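Local coordinates for putative L-alanine-DL-glutamate epimerase (PDB 3GO2), which probably acts as a magnesium-dependent racemase or epimerase of the mandelate racemase/muconate lactonizing enzyme family, at residues Thr164-Trp177 / Arg193-Ala205. Sequence-based numbering, arbitrary orientation.
Sequences TNIFIHDDGPLHAW and RKVLRNLRAHLEA
N198 OD1 is gripped by two backbone N-H groups, that of H169 at 2.8 Å, from above the carbonyl plane, and, weakly, that of D170. The contact lies in a β-α-β crossover of the enolase-superfamily TIM-type barrel, helix 193-210 linking strand 161-168 to the parallel strand 215-219. N198 ND2 gives hydrogen bonds to D170 OD1 at 2.9 Å and to K194 O one helical turn back. Asparagine suits the place because one amide both accepts from the turn and donates to a carboxylate and a carbonyl, which fixes its rotation. In a salt bridge, D170 OD2 turns its syn lone pair to R197 NE at 2.7 Å, in the guanidinium plane. One turn further along the helix, H202 uses both ring nitrogens, donor and acceptor if neutral: ND1 pairs with H169 NE2 at 3.0 Å, nearly straight, and NE2 with T164 OG1 at 2.8 Å. A chi1 of -178° swings the H202 ring out to lie nearly parallel to that of F167 but displaced. N165 ND2 hydrogen-bonds T128 OG1; N165 binds fumarate in another structure of this protein, its side chain about 6 Å from a bound magnesium here. V195 CG2 makes a CH-pi contact over the W177 five-membered ring, 3.9 Å from its centroid.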
# COMPACT_ATOMS: atom_id res chain seq x y z
N THR A 164 -32.56 15.22 -10.86
CA THR A 164 -32.69 16.57 -10.34
C THR A 164 -31.37 17.04 -9.71
O THR A 164 -30.40 16.29 -9.64
CB THR A 164 -33.86 16.69 -9.31
OG1 THR A 164 -34.14 18.08 -9.09
CG2 THR A 164 -33.55 15.95 -7.98
N ASN A 165 -31.38 18.28 -9.24
CA ASN A 165 -30.21 18.92 -8.60
C ASN A 165 -30.64 19.41 -7.21
O ASN A 165 -31.58 18.85 -6.62
CB ASN A 165 -29.69 20.03 -9.49
CG ASN A 165 -29.22 19.55 -10.85
OD1 ASN A 165 -28.00 19.36 -11.08
ND2 ASN A 165 -30.15 19.33 -11.75
N ILE A 166 -29.97 20.42 -6.68
CA ILE A 166 -30.23 20.89 -5.31
C ILE A 166 -31.03 22.20 -5.36
O ILE A 166 -30.59 23.19 -5.99
CB ILE A 166 -28.94 21.14 -4.51
CG1 ILE A 166 -27.95 19.98 -4.66
CG2 ILE A 166 -29.28 21.40 -3.00
CD1 ILE A 166 -26.57 20.26 -4.07
N PHE A 167 -32.18 22.20 -4.66
CA PHE A 167 -33.08 23.34 -4.65
C PHE A 167 -33.52 23.73 -3.26
O PHE A 167 -33.82 22.87 -2.42
CB PHE A 167 -34.31 23.07 -5.52
CG PHE A 167 -33.99 23.04 -6.96
CD1 PHE A 167 -33.84 24.23 -7.66
CD2 PHE A 167 -33.72 21.84 -7.60
CE1 PHE A 167 -33.48 24.19 -8.98
CE2 PHE A 167 -33.36 21.84 -8.93
CZ PHE A 167 -33.24 23.02 -9.59
N ILE A 168 -33.56 25.05 -3.06
CA ILE A 168 -34.00 25.67 -1.83
C ILE A 168 -35.41 26.23 -2.03
O ILE A 168 -35.63 27.15 -2.84
CB ILE A 168 -33.08 26.83 -1.43
CG1 ILE A 168 -31.61 26.39 -1.42
CG2 ILE A 168 -33.56 27.44 -0.06
CD1 ILE A 168 -31.30 25.20 -0.53
N HIS A 169 -36.34 25.66 -1.27
CA HIS A 169 -37.78 25.92 -1.39
C HIS A 169 -38.33 26.83 -0.28
O HIS A 169 -39.34 27.51 -0.49
CB HIS A 169 -38.56 24.60 -1.34
CG HIS A 169 -38.50 23.80 -2.61
ND1 HIS A 169 -39.40 23.96 -3.63
CD2 HIS A 169 -37.63 22.84 -3.01
CE1 HIS A 169 -39.10 23.12 -4.62
NE2 HIS A 169 -38.03 22.43 -4.26
N ASP A 170 -37.68 26.86 0.87
CA ASP A 170 -38.28 27.49 2.06
C ASP A 170 -37.60 28.78 2.49
O ASP A 170 -37.74 29.19 3.66
CB ASP A 170 -38.36 26.48 3.22
CG ASP A 170 -37.00 26.15 3.81
OD1 ASP A 170 -35.96 26.69 3.33
OD2 ASP A 170 -36.99 25.35 4.76
N ASP A 171 -36.90 29.43 1.57
CA ASP A 171 -36.25 30.69 1.85
C ASP A 171 -36.45 31.62 0.67
O ASP A 171 -35.52 31.95 -0.07
CB ASP A 171 -34.76 30.49 2.14
CG ASP A 171 -34.07 31.79 2.52
OD1 ASP A 171 -34.69 32.58 3.25
OD2 ASP A 171 -32.94 32.02 2.05
N GLY A 172 -37.70 32.04 0.47
CA GLY A 172 -38.04 32.93 -0.61
C GLY A 172 -38.41 32.15 -1.86
O GLY A 172 -38.75 30.96 -1.77
N PRO A 173 -38.36 32.81 -3.04
CA PRO A 173 -38.68 32.17 -4.30
C PRO A 173 -37.76 30.99 -4.50
O PRO A 173 -36.57 31.08 -4.21
CB PRO A 173 -38.36 33.24 -5.34
CG PRO A 173 -38.49 34.53 -4.60
CD PRO A 173 -37.99 34.23 -3.23
N LEU A 174 -38.32 29.90 -5.00
CA LEU A 174 -37.54 28.70 -5.31
C LEU A 174 -36.29 29.02 -6.13
O LEU A 174 -36.35 29.69 -7.16
CB LEU A 174 -38.42 27.72 -6.08
CG LEU A 174 -37.81 26.43 -6.63
CD1 LEU A 174 -37.18 25.61 -5.50
CD2 LEU A 174 -38.90 25.66 -7.29
N HIS A 175 -35.16 28.49 -5.69
CA HIS A 175 -33.90 28.78 -6.37
C HIS A 175 -32.90 27.64 -6.16
O HIS A 175 -33.00 26.88 -5.21
CB HIS A 175 -33.30 30.09 -5.86
CG HIS A 175 -33.13 30.15 -4.37
ND1 HIS A 175 -31.90 29.99 -3.75
CD2 HIS A 175 -34.02 30.38 -3.38
CE1 HIS A 175 -32.06 30.11 -2.44
NE2 HIS A 175 -33.34 30.33 -2.20
N ALA A 176 -31.99 27.54 -7.11
CA ALA A 176 -31.00 26.46 -7.12
C ALA A 176 -29.92 26.79 -6.13
O ALA A 176 -29.66 27.96 -5.83
CB ALA A 176 -30.41 26.27 -8.50
N TRP A 177 -29.28 25.75 -5.64
CA TRP A 177 -28.17 25.83 -4.72
C TRP A 177 -26.98 25.26 -5.47
O TRP A 177 -26.86 24.03 -5.62
CB TRP A 177 -28.45 25.03 -3.44
CG TRP A 177 -27.32 25.09 -2.41
CD1 TRP A 177 -26.43 24.08 -2.07
CD2 TRP A 177 -26.98 26.21 -1.60
NE1 TRP A 177 -25.57 24.54 -1.11
CE2 TRP A 177 -25.87 25.83 -0.80
CE3 TRP A 177 -27.46 27.51 -1.50
CZ2 TRP A 177 -25.26 26.69 0.10
CZ3 TRP A 177 -26.86 28.38 -0.59
CH2 TRP A 177 -25.77 27.96 0.20
N ARG A 193 -28.29 22.55 7.84
CA ARG A 193 -29.62 22.02 7.96
C ARG A 193 -30.52 22.52 6.87
O ARG A 193 -31.40 21.78 6.44
CB ARG A 193 -30.24 22.39 9.31
CG ARG A 193 -29.80 21.56 10.43
CD ARG A 193 -30.63 21.97 11.65
NE ARG A 193 -30.09 21.63 12.96
CZ ARG A 193 -29.33 20.58 13.27
NH1 ARG A 193 -28.90 19.71 12.35
NH2 ARG A 193 -28.97 20.43 14.55
N LYS A 194 -30.32 23.75 6.43
CA LYS A 194 -31.16 24.32 5.37
C LYS A 194 -31.04 23.52 4.08
O LYS A 194 -32.04 23.19 3.44
CB LYS A 194 -30.81 25.79 5.12
CG LYS A 194 -31.73 26.47 4.13
CD LYS A 194 -31.47 27.96 4.03
CE LYS A 194 -30.61 28.31 2.82
NZ LYS A 194 -30.66 29.77 2.51
N VAL A 195 -29.80 23.21 3.70
CA VAL A 195 -29.58 22.42 2.49
C VAL A 195 -30.22 21.05 2.64
O VAL A 195 -30.94 20.55 1.75
CB VAL A 195 -28.07 22.30 2.17
CG1 VAL A 195 -27.83 21.29 1.04
CG2 VAL A 195 -27.50 23.68 1.80
N LEU A 196 -30.00 20.43 3.80
CA LEU A 196 -30.47 19.07 3.99
C LEU A 196 -32.00 18.99 3.98
O LEU A 196 -32.57 18.13 3.30
CB LEU A 196 -29.89 18.47 5.26
CG LEU A 196 -28.36 18.31 5.30
CD1 LEU A 196 -27.94 17.90 6.70
CD2 LEU A 196 -27.91 17.27 4.28
N ARG A 197 -32.68 19.87 4.71
CA ARG A 197 -34.14 19.78 4.75
C ARG A 197 -34.80 20.14 3.41
O ARG A 197 -35.84 19.59 3.06
CB ARG A 197 -34.71 20.67 5.86
CG ARG A 197 -34.62 22.10 5.63
CD ARG A 197 -35.31 22.87 6.76
NE ARG A 197 -35.21 24.29 6.48
CZ ARG A 197 -34.40 25.15 7.08
NH1 ARG A 197 -33.62 24.79 8.10
NH2 ARG A 197 -34.40 26.41 6.67
N ASN A 198 -34.17 21.02 2.64
CA ASN A 198 -34.69 21.36 1.32
C ASN A 198 -34.47 20.25 0.30
O ASN A 198 -35.36 19.95 -0.49
CB ASN A 198 -34.11 22.69 0.86
CG ASN A 198 -34.85 23.84 1.46
OD1 ASN A 198 -35.98 24.13 1.04
ND2 ASN A 198 -34.26 24.45 2.50
N LEU A 199 -33.30 19.60 0.34
CA LEU A 199 -33.08 18.37 -0.44
C LEU A 199 -34.15 17.34 -0.15
O LEU A 199 -34.72 16.74 -1.06
CB LEU A 199 -31.73 17.71 -0.13
CG LEU A 199 -30.56 18.12 -0.98
CD1 LEU A 199 -29.24 17.64 -0.35
CD2 LEU A 199 -30.79 17.62 -2.43
N ARG A 200 -34.39 17.09 1.13
CA ARG A 200 -35.41 16.12 1.51
C ARG A 200 -36.82 16.52 0.99
O ARG A 200 -37.52 15.69 0.40
CB ARG A 200 -35.46 15.96 3.03
CG ARG A 200 -36.62 15.09 3.44
CD ARG A 200 -36.72 14.90 4.93
NE ARG A 200 -35.69 14.01 5.47
CZ ARG A 200 -35.50 12.74 5.14
NH1 ARG A 200 -36.24 12.11 4.23
NH2 ARG A 200 -34.53 12.06 5.75
N ALA A 201 -37.21 17.77 1.23
CA ALA A 201 -38.55 18.23 0.81
C ALA A 201 -38.73 18.08 -0.70
O ALA A 201 -39.77 17.57 -1.17
CB ALA A 201 -38.80 19.69 1.25
N HIS A 202 -37.72 18.53 -1.46
CA HIS A 202 -37.72 18.43 -2.92
C HIS A 202 -37.83 17.00 -3.44
O HIS A 202 -38.68 16.69 -4.29
CB HIS A 202 -36.47 19.10 -3.48
CG HIS A 202 -36.38 19.12 -4.97
ND1 HIS A 202 -36.79 20.19 -5.73
CD2 HIS A 202 -35.88 18.21 -5.84
CE1 HIS A 202 -36.58 19.92 -7.01
NE2 HIS A 202 -36.03 18.72 -7.10
N LEU A 203 -36.97 16.14 -2.93
CA LEU A 203 -36.96 14.76 -3.34
C LEU A 203 -38.24 14.02 -2.93
O LEU A 203 -38.72 13.17 -3.68
CB LEU A 203 -35.72 14.06 -2.76
CG LEU A 203 -34.42 14.45 -3.44
CD1 LEU A 203 -33.23 13.91 -2.60
CD2 LEU A 203 -34.36 13.89 -4.84
N GLU A 204 -38.80 14.34 -1.77
CA GLU A 204 -40.08 13.71 -1.34
C GLU A 204 -41.23 14.07 -2.29
O GLU A 204 -42.04 13.19 -2.64
CB GLU A 204 -40.40 14.05 0.11
CG GLU A 204 -39.54 13.23 1.07
CD GLU A 204 -39.70 13.59 2.53
OE1 GLU A 204 -40.30 14.65 2.81
OE2 GLU A 204 -39.23 12.81 3.39
N ALA A 205 -41.26 15.32 -2.73
CA ALA A 205 -42.24 15.78 -3.72
C ALA A 205 -42.04 15.08 -5.05
O ALA A 205 -43.00 14.63 -5.71
CB ALA A 205 -42.20 17.30 -3.89